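Long-range contacts in Fe-regulated protein B (Neisseria meningitidis, PDB 4AIP), which transports iron across the outer membrane as a TonB-dependent transporter, probably with siderophore uptake and receptor activity: residues Ile452-Leu457 with Val487-His492; Arg656-Ala661 with Lys683-Asn688. One frame throughout, in Å; residues are numbered along the deposited sequence.

Contact 1: residues Ile452-Leu457 with Val487-His492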
loop_
_atom_site.group_PDB
_atom_site.type_symbol
_atom_site.label_atom_id
_atom_site.label_comp_id
_atom_site.label_asym_id
_atom_site.label_seq_id
_atom_site.Cartn_x
_atom_site.Cartn_y
_atom_site.Cartn_z
ATOM N N ILE B 452 -46.660 -34.833 -4.335
ATOM C CA ILE B 452 -47.813 -35.729 -4.266
ATOM C C ILE B 452 -47.459 -37.088 -3.685
ATOM O O ILE B 452 -46.639 -37.831 -4.256
ATOM C CB ILE B 452 -48.515 -35.840 -5.660
ATOM C CG1 ILE B 452 -49.504 -37.003 -5.683
ATOM C CG2 ILE B 452 -47.521 -35.937 -6.791
ATOM C CD1 ILE B 452 -50.048 -37.297 -7.098
ATOM N N GLY B 453 -48.077 -37.441 -2.566
ATOM C CA GLY B 453 -47.728 -38.710 -1.909
ATOM C C GLY B 453 -46.325 -38.517 -1.371
ATOM O O GLY B 453 -46.045 -37.517 -0.716
ATOM N N ASP B 454 -45.415 -39.440 -1.636
ATOM C CA ASP B 454 -44.075 -39.179 -1.127
ATOM C C ASP B 454 -43.057 -38.996 -2.279
ATOM O O ASP B 454 -41.855 -39.280 -2.178
ATOM C CB ASP B 454 -43.708 -40.086 0.075
ATOM C CG ASP B 454 -44.105 -41.499 -0.123
ATOM O OD1 ASP B 454 -44.278 -41.913 -1.291
ATOM O OD2 ASP B 454 -44.220 -42.230 0.883
ATOM N N PHE B 455 -43.641 -38.456 -3.360
ATOM C CA PHE B 455 -42.991 -37.976 -4.565
ATOM C C PHE B 455 -42.902 -36.469 -4.591
ATOM O O PHE B 455 -43.803 -35.812 -4.127
ATOM C CB PHE B 455 -43.811 -38.375 -5.773
ATOM C CG PHE B 455 -43.669 -39.790 -6.135
ATOM C CD1 PHE B 455 -42.621 -40.197 -6.934
ATOM C CD2 PHE B 455 -44.575 -40.738 -5.666
ATOM C CE1 PHE B 455 -42.462 -41.523 -7.266
ATOM C CE2 PHE B 455 -44.435 -42.099 -5.997
ATOM C CZ PHE B 455 -43.389 -42.484 -6.793
ATOM N N THR B 456 -41.813 -35.933 -5.136
ATOM C CA THR B 456 -41.673 -34.534 -5.414
ATOM C C THR B 456 -41.295 -34.425 -6.892
ATOM O O THR B 456 -40.262 -34.939 -7.321
ATOM C CB THR B 456 -40.651 -33.875 -4.490
ATOM O OG1 THR B 456 -41.224 -33.749 -3.176
ATOM C CG2 THR B 456 -40.284 -32.463 -5.007
ATOM N N LEU B 457 -42.164 -33.773 -7.670
ATOM C CA LEU B 457 -42.002 -33.685 -9.124
ATOM C C LEU B 457 -41.711 -32.262 -9.515
ATOM O O LEU B 457 -42.254 -31.351 -8.910
ATOM C CB LEU B 457 -43.271 -34.188 -9.827
ATOM C CG LEU B 457 -43.641 -35.612 -9.350
ATOM C CD1 LEU B 457 -45.119 -35.959 -9.578
ATOM C CD2 LEU B 457 -42.784 -36.693 -9.977
ATOM N N VAL B 487 -37.609 -35.926 -10.631
ATOM C CA VAL B 487 -38.396 -36.701 -9.706
ATOM C C VAL B 487 -37.570 -37.020 -8.489
ATOM O O VAL B 487 -36.471 -37.497 -8.616
ATOM C CB VAL B 487 -38.796 -38.096 -10.300
ATOM C CG1 VAL B 487 -39.836 -38.763 -9.400
ATOM C CG2 VAL B 487 -39.313 -37.978 -11.722
ATOM N N ILE B 488 -38.134 -36.802 -7.316
ATOM C CA ILE B 488 -37.583 -37.357 -6.109
ATOM C C ILE B 488 -38.663 -38.208 -5.444
ATOM O O ILE B 488 -39.830 -37.809 -5.347
ATOM C CB ILE B 488 -37.108 -36.286 -5.103
ATOM C CG1 ILE B 488 -36.055 -35.357 -5.721
ATOM C CG2 ILE B 488 -36.601 -36.975 -3.825
ATOM C CD1 ILE B 488 -35.968 -33.973 -5.016
ATOM N N TRP B 489 -38.245 -39.371 -4.960
ATOM C CA TRP B 489 -39.127 -40.236 -4.230
ATOM C C TRP B 489 -38.599 -40.526 -2.841
ATOM O O TRP B 489 -37.504 -40.999 -2.670
ATOM C CB TRP B 489 -39.322 -41.498 -5.045
ATOM C CG TRP B 489 -40.234 -42.473 -4.410
ATOM C CD1 TRP B 489 -41.434 -42.228 -3.820
ATOM C CD2 TRP B 489 -39.995 -43.858 -4.298
ATOM N NE1 TRP B 489 -41.959 -43.379 -3.325
ATOM C CE2 TRP B 489 -41.108 -44.416 -3.618
ATOM C CE3 TRP B 489 -38.942 -44.692 -4.713
ATOM C CZ2 TRP B 489 -41.219 -45.796 -3.345
ATOM C CZ3 TRP B 489 -39.025 -46.042 -4.453
ATOM C CH2 TRP B 489 -40.166 -46.598 -3.757
ATOM N N GLN B 490 -39.403 -40.239 -1.843
ATOM C CA GLN B 490 -39.011 -40.460 -0.489
ATOM C C GLN B 490 -39.997 -41.382 0.247
ATOM O O GLN B 490 -40.863 -40.938 0.986
ATOM C CB GLN B 490 -38.796 -39.129 0.240
ATOM C CG GLN B 490 -38.618 -39.312 1.723
ATOM C CD GLN B 490 -37.732 -38.281 2.401
ATOM O OE1 GLN B 490 -37.641 -37.108 1.985
ATOM N NE2 GLN B 490 -37.057 -38.721 3.482
ATOM N N PRO B 491 -39.826 -42.692 0.067
ATOM C CA PRO B 491 -40.713 -43.733 0.605
ATOM C C PRO B 491 -40.649 -43.964 2.095
ATOM O O PRO B 491 -41.602 -44.480 2.664
ATOM C CB PRO B 491 -40.235 -44.998 -0.077
ATOM C CG PRO B 491 -39.105 -44.624 -0.923
ATOM C CD PRO B 491 -38.704 -43.243 -0.697
ATOM N N HIS B 492 -39.501 -43.659 2.695
ATOM C CA HIS B 492 -39.174 -43.973 4.103
ATOM C C HIS B 492 -38.510 -42.699 4.536
ATOM O O HIS B 492 -38.035 -41.925 3.699
ATOM C CB HIS B 492 -38.174 -45.159 4.231
ATOM C CG HIS B 492 -37.775 -45.500 5.647
ATOM N ND1 HIS B 492 -38.531 -46.333 6.444
ATOM C CD2 HIS B 492 -36.698 -45.144 6.391
ATOM C CE1 HIS B 492 -37.948 -46.465 7.625
ATOM N NE2 HIS B 492 -36.843 -45.738 7.625
#
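Phe455 and Trp489 stack where two antiparallel strands pair, at the open end of the hairpin of strands 455-469 and 475-490. The Phe455 ring and the five-membered ring of Trp489 form an offset stack, centroids 4.2 Å apart and planes 18° apart. Trp489 CD1 lies over the centre of the phenyl face, 3.6 Å from Phe455 CZ. CG of Phe455 lies beside the backbone N (chi1 -76°), which leans the ring toward Trp489. Pro491 CG stands over the centre of one indole face. At the phenyl edge, in plane, is Val487 CG1, which also meets Leu457 CD2 at 3.6 Å. The strands are neighbours in the antiparallel beta-barrel of a TonB-dependent receptor, and a tight turn between Ile452 and Phe455 leads into the first. Thr456 and Ile488 form a hydrogen-bonded pair: Thr456 N to Ile488 O is 2.7 Å and Ile488 N to Thr456 O is 2.8 Å. Their side chains take the face opposite the aromatic pair and touch Arg62. Thr456 OG1 bonds to Asp451, and Gln490 OE1 to Arg62. Just before strand 455-457, Asp454 O takes an almost straight bond of 2.7 Å from Gln490 N. Trp489 NE1 adds a weak one to Asp454 OD1.

Contact 2: residues Arg656-Ala661 with Lys683-Asn688; sequences RYVQKA and KGFGVN
Phe685 meets Val658 across two antiparallel strands, and the apolar contact between the two side chains is made by the Phe685 ring. From CB the side chain starts out on the face it shares with Arg656, Val658 and Val687. CG sits between the backbone N and the carbonyl carbon (chi1 53°), and this leans the ring toward strand 656-658. The touching begins at the far half of the ring. Phe685 CE1 comes to 3.7 Å from Val658 CG2. On the other branch, Phe685 CE2 is 3.4 Å from Val658 CG1. At the tip, Phe685 CZ is modelled 3.2 Å from Val658 CG1. The methyl approaches the ring obliquely. Val658 CG1 is modelled almost eclipsed with its backbone N (chi1 -1°), so this close approach is doubtful. The same ring also stacks with Tyr716.

The strands belong to the wall of the TonB-dependent receptor barrel, whose lumen holds the plug. Arg656 points from the Phe685 face to the plug region: its NH1 bonds to Glu92 O, and its NH2 has a weak hydrogen bond to Ile95 O and a long, weak ion pair with Asp96. The face with Phe685 is therefore probably the inner one.

Backbone bonds hold the strands in register. Arg656 and Val687 exchange two, with Arg656 N to Val687 O at 3.0 Å and Val687 N to Arg656 O at 2.9 Å. Val658 N also donates to Phe685 O, at 3.0 Å. On the opposite face, Tyr657 pairs with Gly686. The glycine has no side chain there, and the tyrosine ring settles against the neighbouring strand. Gly686 CA lies at the ring edge, 3.6 Å from Tyr657 CD1. Tyr657 CD1 also comes to 3.1 Å from Phe685 O, obliquely to the ring.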
loop_
_atom_site.group_PDB
_atom_site.type_symbol
_atom_site.label_atom_id
_atom_site.label_comp_id
_atom_site.label_asym_id
_atom_site.label_seq_id
_atom_site.Cartn_x
_atom_site.Cartn_y
_atom_site.Cartn_z
ATOM N N ARG B 656 -6.601 -37.927 0.425
ATOM C CA ARG B 656 -7.180 -37.860 -0.876
ATOM C C ARG B 656 -6.232 -38.705 -1.759
ATOM O O ARG B 656 -5.011 -38.570 -1.708
ATOM C CB ARG B 656 -7.309 -36.382 -1.326
ATOM C CG ARG B 656 -7.744 -36.137 -2.819
ATOM C CD ARG B 656 -7.694 -34.671 -3.169
ATOM N NE ARG B 656 -8.212 -34.346 -4.504
ATOM C CZ ARG B 656 -9.518 -34.156 -4.784
ATOM N NH1 ARG B 656 -10.488 -34.354 -3.866
ATOM N NH2 ARG B 656 -9.881 -33.808 -6.005
ATOM N N TYR B 657 -6.806 -39.630 -2.506
ATOM C CA TYR B 657 -6.018 -40.508 -3.307
ATOM C C TYR B 657 -6.616 -40.437 -4.643
ATOM O O TYR B 657 -7.823 -40.728 -4.786
ATOM C CB TYR B 657 -6.061 -41.944 -2.791
ATOM C CG TYR B 657 -5.189 -42.798 -3.641
ATOM C CD1 TYR B 657 -3.789 -42.694 -3.555
ATOM C CD2 TYR B 657 -5.740 -43.684 -4.597
ATOM C CE1 TYR B 657 -2.951 -43.447 -4.404
ATOM C CE2 TYR B 657 -4.910 -44.434 -5.426
ATOM C CZ TYR B 657 -3.534 -44.298 -5.332
ATOM O OH TYR B 657 -2.728 -45.041 -6.148
ATOM N N VAL B 658 -5.812 -40.007 -5.617
ATOM C CA VAL B 658 -6.227 -40.032 -7.004
ATOM C C VAL B 658 -5.401 -41.084 -7.755
ATOM O O VAL B 658 -4.172 -41.035 -7.780
ATOM C CB VAL B 658 -6.283 -38.578 -7.696
ATOM C CG1 VAL B 658 -5.923 -37.438 -6.760
ATOM C CG2 VAL B 658 -5.525 -38.482 -9.029
ATOM N N GLN B 659 -6.092 -42.051 -8.345
ATOM C CA GLN B 659 -5.486 -43.101 -9.154
ATOM C C GLN B 659 -4.914 -42.617 -10.476
ATOM O O GLN B 659 -5.174 -41.498 -10.955
ATOM C CB GLN B 659 -6.525 -44.166 -9.487
ATOM C CG GLN B 659 -6.916 -45.001 -8.291
ATOM C CD GLN B 659 -8.105 -45.883 -8.615
ATOM O OE1 GLN B 659 -8.988 -46.097 -7.784
ATOM N NE2 GLN B 659 -8.140 -46.382 -9.833
ATOM N N LYS B 660 -4.105 -43.504 -11.036
ATOM C CA LYS B 660 -3.459 -43.307 -12.324
ATOM C C LYS B 660 -4.552 -43.113 -13.362
ATOM O O LYS B 660 -5.603 -43.771 -13.309
ATOM C CB LYS B 660 -2.632 -44.548 -12.680
ATOM C CG LYS B 660 -1.725 -44.356 -13.890
ATOM C CD LYS B 660 -1.663 -45.660 -14.663
ATOM C CE LYS B 660 -0.637 -45.558 -15.741
ATOM N NZ LYS B 660 -0.026 -46.912 -16.007
ATOM N N ALA B 661 -4.301 -42.189 -14.282
ATOM C CA ALA B 661 -5.273 -41.802 -15.314
ATOM C C ALA B 661 -4.560 -41.935 -16.604
ATOM O O ALA B 661 -3.319 -41.797 -16.616
ATOM C CB ALA B 661 -5.727 -40.336 -15.129
ATOM N N LYS B 683 0.291 -40.039 -13.317
ATOM C CA LYS B 683 0.403 -40.813 -12.062
ATOM C C LYS B 683 -0.649 -40.562 -10.987
ATOM O O LYS B 683 -1.111 -39.414 -10.806
ATOM C CB LYS B 683 1.768 -40.605 -11.399
ATOM C CG LYS B 683 2.881 -41.198 -12.190
ATOM C CD LYS B 683 4.146 -40.440 -11.928
ATOM C CE LYS B 683 5.133 -41.175 -11.066
ATOM N NZ LYS B 683 6.499 -40.676 -11.518
ATOM N N GLY B 684 -1.007 -41.629 -10.269
ATOM C CA GLY B 684 -1.706 -41.518 -8.991
ATOM C C GLY B 684 -0.773 -41.086 -7.872
ATOM O O GLY B 684 0.430 -41.111 -7.986
ATOM N N PHE B 685 -1.354 -40.714 -6.761
ATOM C CA PHE B 685 -0.631 -40.155 -5.635
ATOM C C PHE B 685 -1.648 -40.127 -4.553
ATOM O O PHE B 685 -2.871 -40.067 -4.824
ATOM C CB PHE B 685 -0.107 -38.721 -5.921
ATOM C CG PHE B 685 -1.166 -37.746 -6.406
ATOM C CD1 PHE B 685 -1.417 -37.599 -7.792
ATOM C CD2 PHE B 685 -1.889 -36.945 -5.477
ATOM C CE1 PHE B 685 -2.402 -36.690 -8.278
ATOM C CE2 PHE B 685 -2.907 -36.026 -5.907
ATOM C CZ PHE B 685 -3.162 -35.897 -7.332
ATOM N N GLY B 686 -1.171 -40.176 -3.317
ATOM C CA GLY B 686 -2.049 -39.889 -2.175
ATOM C C GLY B 686 -1.482 -38.678 -1.489
ATOM O O GLY B 686 -0.278 -38.539 -1.398
ATOM N N VAL B 687 -2.347 -37.790 -1.017
ATOM C CA VAL B 687 -1.964 -36.719 -0.093
ATOM C C VAL B 687 -2.633 -37.007 1.285
ATOM O O VAL B 687 -3.832 -37.324 1.368
ATOM C CB VAL B 687 -2.443 -35.342 -0.635
ATOM C CG1 VAL B 687 -1.764 -34.210 0.123
ATOM C CG2 VAL B 687 -2.120 -35.170 -2.114
ATOM N N ASN B 688 -1.857 -36.882 2.354
ATOM C CA ASN B 688 -2.379 -37.063 3.701
ATOM C C ASN B 688 -2.138 -35.838 4.576
ATOM O O ASN B 688 -1.043 -35.267 4.592
ATOM C CB ASN B 688 -1.734 -38.267 4.377
ATOM C CG ASN B 688 -1.954 -39.560 3.609
ATOM O OD1 ASN B 688 -1.265 -39.822 2.646
ATOM N ND2 ASN B 688 -2.906 -40.368 4.043
#

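How the contacts relate
Contacts 1 and 2 are separate strand pairings in the wall of one barrel. Their centres are about 38 Å apart, and their nearest atoms about 26 Å, so they do not touch. Along the chain they come in series: residues 487-492 end contact 1 well before residues 656-661 open contact 2. Both send side chains to residues from the N-terminal part of the chain. Contact 1 reaches Arg62, and contact 2 reaches Glu92 through Arg656. Contact 1 is a surface contact, whereas contact 2 is partly buried. Neither supplies a residue to the detergent pocket around Lys208 and Tyr251, or includes Arg276, which binds L-glutamate in another structure of this protein.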